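PDB 4LHB: molybdopterin adenylyltransferase from Pyrococcus furiosus, which catalyses the ATP-dependent adenylylation of molybdopterin, a step in building the molybdenum or tungsten cofactor. Local coordinates for residues F31-T37 and G63-K69. Residues are numbered along the deposited sequence; the frame is centred on the assembly and turned at random.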
ATOM      1  N   PHE C  31       8.835  14.640  29.247  1.00 46.29           N
ATOM      2  CA  PHE C  31       8.147  14.978  27.983  1.00 41.54           C
ATOM      3  C   PHE C  31       6.867  15.802  28.160  1.00 36.38           C
ATOM      4  O   PHE C  31       6.286  15.913  29.252  1.00 33.27           O
ATOM      5  CB  PHE C  31       7.772  13.687  27.259  1.00 35.75           C
ATOM      6  CG  PHE C  31       6.837  12.844  28.040  1.00 30.98           C
ATOM      7  CD1 PHE C  31       5.461  12.972  27.875  1.00 30.92           C
ATOM      8  CD2 PHE C  31       7.314  11.970  28.964  1.00 29.57           C
ATOM      9  CE1 PHE C  31       4.574  12.196  28.611  1.00 30.85           C
ATOM     10  CE2 PHE C  31       6.432  11.196  29.719  1.00 32.88           C
ATOM     11  CZ  PHE C  31       5.054  11.303  29.548  1.00 31.35           C
ATOM     12  N   LYS C  32       6.402  16.331  27.045  1.00 34.35           N
ATOM     13  CA  LYS C  32       5.114  16.994  27.021  1.00 35.32           C
ATOM     14  C   LYS C  32       4.089  16.063  26.378  1.00 35.99           C
ATOM     15  O   LYS C  32       4.429  15.278  25.500  1.00 34.91           O
ATOM     16  CB  LYS C  32       5.242  18.322  26.297  1.00 34.75           C
ATOM     17  CG  LYS C  32       5.950  19.367  27.130  1.00 34.95           C
ATOM     18  CD  LYS C  32       6.849  20.248  26.294  1.00 39.93           C
ATOM     19  CE  LYS C  32       7.254  21.511  27.066  1.00 44.54           C
ATOM     20  NZ  LYS C  32       7.761  22.619  26.197  1.00 46.91           N
ATOM     21  N   PHE C  33       2.843  16.109  26.844  1.00 37.69           N
ATOM     22  CA  PHE C  33       1.780  15.334  26.207  1.00 36.57           C
ATOM     23  C   PHE C  33       0.409  15.983  26.007  1.00 36.35           C
ATOM     24  O   PHE C  33       0.025  16.944  26.700  1.00 37.29           O
ATOM     25  CB  PHE C  33       1.595  14.017  26.907  1.00 35.16           C
ATOM     26  CG  PHE C  33       0.829  14.108  28.159  1.00 36.08           C
ATOM     27  CD1 PHE C  33      -0.507  13.719  28.202  1.00 37.94           C
ATOM     28  CD2 PHE C  33       1.435  14.556  29.326  1.00 37.12           C
ATOM     29  CE1 PHE C  33      -1.227  13.767  29.392  1.00 37.65           C
ATOM     30  CE2 PHE C  33       0.717  14.615  30.516  1.00 37.45           C
ATOM     31  CZ  PHE C  33      -0.618  14.214  30.553  1.00 37.68           C
ATOM     32  N   GLY C  34      -0.297  15.429  25.012  1.00 34.09           N
ATOM     33  CA  GLY C  34      -1.638  15.842  24.636  1.00 33.62           C
ATOM     34  C   GLY C  34      -2.572  14.659  24.716  1.00 33.03           C
ATOM     35  O   GLY C  34      -2.149  13.507  24.622  1.00 28.60           O
ATOM     36  N   VAL C  35      -3.847  14.952  24.913  1.00 32.50           N
ATOM     37  CA  VAL C  35      -4.878  13.933  24.950  1.00 30.87           C
ATOM     38  C   VAL C  35      -6.015  14.400  24.041  1.00 35.38           C
ATOM     39  O   VAL C  35      -6.401  15.608  24.032  1.00 34.29           O
ATOM     40  CB  VAL C  35      -5.381  13.786  26.380  1.00 30.94           C
ATOM     41  CG1 VAL C  35      -6.397  12.680  26.529  1.00 29.35           C
ATOM     42  CG2 VAL C  35      -4.210  13.535  27.296  1.00 32.79           C
ATOM     43  N   ILE C  36      -6.544  13.466  23.250  1.00 36.22           N
ATOM     44  CA  ILE C  36      -7.694  13.748  22.375  1.00 32.08           C
ATOM     45  C   ILE C  36      -8.718  12.639  22.557  1.00 32.23           C
ATOM     46  O   ILE C  36      -8.435  11.475  22.303  1.00 32.83           O
ATOM     47  CB  ILE C  36      -7.264  13.857  20.912  1.00 28.58           C
ATOM     48  CG1 ILE C  36      -6.272  15.015  20.738  1.00 28.57           C
ATOM     49  CG2 ILE C  36      -8.482  14.063  20.031  1.00 29.25           C
ATOM     50  CD1 ILE C  36      -5.356  14.981  19.497  1.00 25.92           C
ATOM     51  N   THR C  37      -9.908  12.961  23.031  1.00 33.45           N
ATOM     52  CA  THR C  37     -10.919  11.907  23.104  1.00 35.86           C
ATOM     53  C   THR C  37     -11.811  12.098  21.871  1.00 31.99           C
ATOM     54  O   THR C  37     -12.225  13.206  21.576  1.00 32.62           O
ATOM     55  CB  THR C  37     -11.695  11.886  24.460  1.00 37.60           C
ATOM     56  OG1 THR C  37     -12.871  12.669  24.362  1.00 45.81           O
ATOM     57  CG2 THR C  37     -10.874  12.435  25.567  1.00 35.36           C
ATOM     58  N   GLY C  63       4.711  13.208  32.655  1.00 33.85           N
ATOM     59  CA  GLY C  63       5.060  14.338  31.748  1.00 29.37           C
ATOM     60  C   GLY C  63       4.168  15.546  31.945  1.00 27.64           C
ATOM     61  O   GLY C  63       3.227  15.469  32.658  1.00 28.51           O
ATOM     62  N   GLU C  64       4.455  16.653  31.290  1.00 29.67           N
ATOM     63  CA  GLU C  64       3.716  17.883  31.454  1.00 34.74           C
ATOM     64  C   GLU C  64       2.506  17.879  30.464  1.00 38.83           C
ATOM     65  O   GLU C  64       2.673  17.776  29.242  1.00 36.55           O
ATOM     66  CB  GLU C  64       4.688  19.052  31.180  1.00 39.90           C
ATOM     67  CG  GLU C  64       4.033  20.438  30.970  1.00 47.04           C
ATOM     68  CD  GLU C  64       5.005  21.552  30.494  1.00 53.87           C
ATOM     69  OE1 GLU C  64       6.170  21.264  30.079  1.00 59.72           O
ATOM     70  OE2 GLU C  64       4.597  22.744  30.522  1.00 52.94           O
ATOM     71  N   HIS C  65       1.294  17.972  30.978  1.00 38.75           N
ATOM     72  CA  HIS C  65       0.076  17.990  30.140  1.00 37.15           C
ATOM     73  C   HIS C  65      -0.015  19.275  29.440  1.00 36.28           C
ATOM     74  O   HIS C  65      -0.090  20.272  30.105  1.00 37.71           O
ATOM     75  CB  HIS C  65      -1.126  17.856  31.044  1.00 39.46           C
ATOM     76  CG  HIS C  65      -2.460  17.987  30.351  1.00 47.18           C
ATOM     77  ND1 HIS C  65      -2.685  17.537  29.087  1.00 52.44           N
ATOM     78  CD2 HIS C  65      -3.670  18.483  30.810  1.00 44.22           C
ATOM     79  CE1 HIS C  65      -3.967  17.750  28.773  1.00 47.22           C
ATOM     80  NE2 HIS C  65      -4.563  18.325  29.824  1.00 49.61           N
ATOM     81  N   VAL C  66      -0.005  19.300  28.106  1.00 36.68           N
ATOM     82  CA  VAL C  66      -0.067  20.585  27.374  1.00 34.52           C
ATOM     83  C   VAL C  66      -1.303  20.801  26.489  1.00 32.62           C
ATOM     84  O   VAL C  66      -1.433  21.847  25.874  1.00 31.75           O
ATOM     85  CB  VAL C  66       1.190  20.791  26.497  1.00 37.52           C
ATOM     86  CG1 VAL C  66       2.430  20.782  27.370  1.00 35.72           C
ATOM     87  CG2 VAL C  66       1.284  19.727  25.391  1.00 37.75           C
ATOM     88  N   TYR C  67      -2.206  19.833  26.407  1.00 33.46           N
ATOM     89  CA  TYR C  67      -3.328  19.910  25.445  1.00 33.25           C
ATOM     90  C   TYR C  67      -4.373  18.869  25.704  1.00 31.24           C
ATOM     91  O   TYR C  67      -4.051  17.712  25.906  1.00 32.09           O
ATOM     92  CB  TYR C  67      -2.825  19.710  24.015  1.00 32.75           C
ATOM     93  CG  TYR C  67      -3.860  19.943  22.940  1.00 33.75           C
ATOM     94  CD1 TYR C  67      -3.929  21.157  22.292  1.00 35.27           C
ATOM     95  CD2 TYR C  67      -4.778  18.942  22.559  1.00 31.54           C
ATOM     96  CE1 TYR C  67      -4.868  21.385  21.299  1.00 33.49           C
ATOM     97  CE2 TYR C  67      -5.720  19.170  21.590  1.00 30.19           C
ATOM     98  CZ  TYR C  67      -5.755  20.399  20.953  1.00 33.29           C
ATOM     99  OH  TYR C  67      -6.661  20.666  19.930  1.00 35.00           O
ATOM    100  N   TYR C  68      -5.626  19.296  25.646  1.00 35.18           N
ATOM    101  CA  TYR C  68      -6.806  18.407  25.717  1.00 39.42           C
ATOM    102  C   TYR C  68      -7.978  18.942  24.835  1.00 43.27           C
ATOM    103  O   TYR C  68      -8.187  20.159  24.745  1.00 45.06           O
ATOM    104  CB  TYR C  68      -7.242  18.237  27.146  1.00 38.49           C
ATOM    105  CG  TYR C  68      -8.544  17.541  27.328  1.00 40.88           C
ATOM    106  CD1 TYR C  68      -8.731  16.257  26.893  1.00 40.52           C
ATOM    107  CD2 TYR C  68      -9.594  18.170  27.987  1.00 48.86           C
ATOM    108  CE1 TYR C  68      -9.938  15.601  27.086  1.00 43.31           C
ATOM    109  CE2 TYR C  68     -10.810  17.542  28.174  1.00 47.75           C
ATOM    110  CZ  TYR C  68     -10.984  16.258  27.723  1.00 45.18           C
ATOM    111  OH  TYR C  68     -12.185  15.642  27.959  1.00 42.16           O
ATOM    112  N   LYS C  69      -8.687  18.032  24.150  1.00 42.11           N
ATOM    113  CA  LYS C  69      -9.836  18.397  23.337  1.00 37.95           C
ATOM    114  C   LYS C  69     -10.711  17.199  23.067  1.00 38.56           C
ATOM    115  O   LYS C  69     -10.192  16.075  22.940  1.00 34.83           O
ATOM    116  CB  LYS C  69      -9.406  19.015  22.033  1.00 39.15           C
ATOM    117  CG  LYS C  69     -10.578  19.556  21.229  1.00 41.23           C
ATOM    118  CD  LYS C  69     -10.230  20.832  20.471  1.00 42.25           C
ATOM    119  CE  LYS C  69     -11.059  21.084  19.194  1.00 42.54           C
ATOM    120  NZ  LYS C  69     -10.240  21.903  18.234  1.00 40.61           N
TER
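Phe31 lays the face of its ring over Gly63, whose CA sits 3.8 Å from the ring centroid in a CH-pi contact. Its chi1 of 62° brings CG between the backbone N and carbonyl carbon, turning the ring back over the start of segment 63-69. A CB on Gly63 would run into Phe31 CE1, so the glycine allows this close fit. With an alanine at Phe31, Gly63 would probably lose its aromatic cover and a gap would open beside Val92 and Leu62. Next along, the Phe33 ring takes His65 CA over one face, while Gly63 O comes up to its edge; beyond it lie Leu59 of helix 51-60 and Val92. Val35 and His65 meet the same helix at Ile56, so this is the tightly packed side, inside a beta-alpha-beta crossover whose two strands run parallel as neighbours.

On the other face the Lys32 end is loose and exposed, while farther along helix 75-87 covers Ile36 and Tyr67 at Ala81. Lys32 and Glu64 lie alongside each other, with Lys32 CE 3.2 Å from Glu64 OE1 but Lys32 NZ 4.4 Å from that oxygen, beyond a salt bridge. The Val66 side chain crosses that of Lys32 at about a right angle, its CG1 3.8 Å from Lys32 CG.

Val66 also marks a beta bulge: Phe33 pairs with His65 but Val35 with Tyr68, one extra residue on strand 64-71. Val66 N still gives Phe33 O a nearly straight bond of 2.7 Å (176° at the hydrogen). Farther on, Thr37 CG2 reaches the edge of the Tyr68 ring, 3.6 Å from CE1, and Tyr68 OH bonds to Asp49. Backbone bonding and buried aromatic packing thus probably hold this outer strand of the chain's sheet more than the Lys32–Glu64 attraction does.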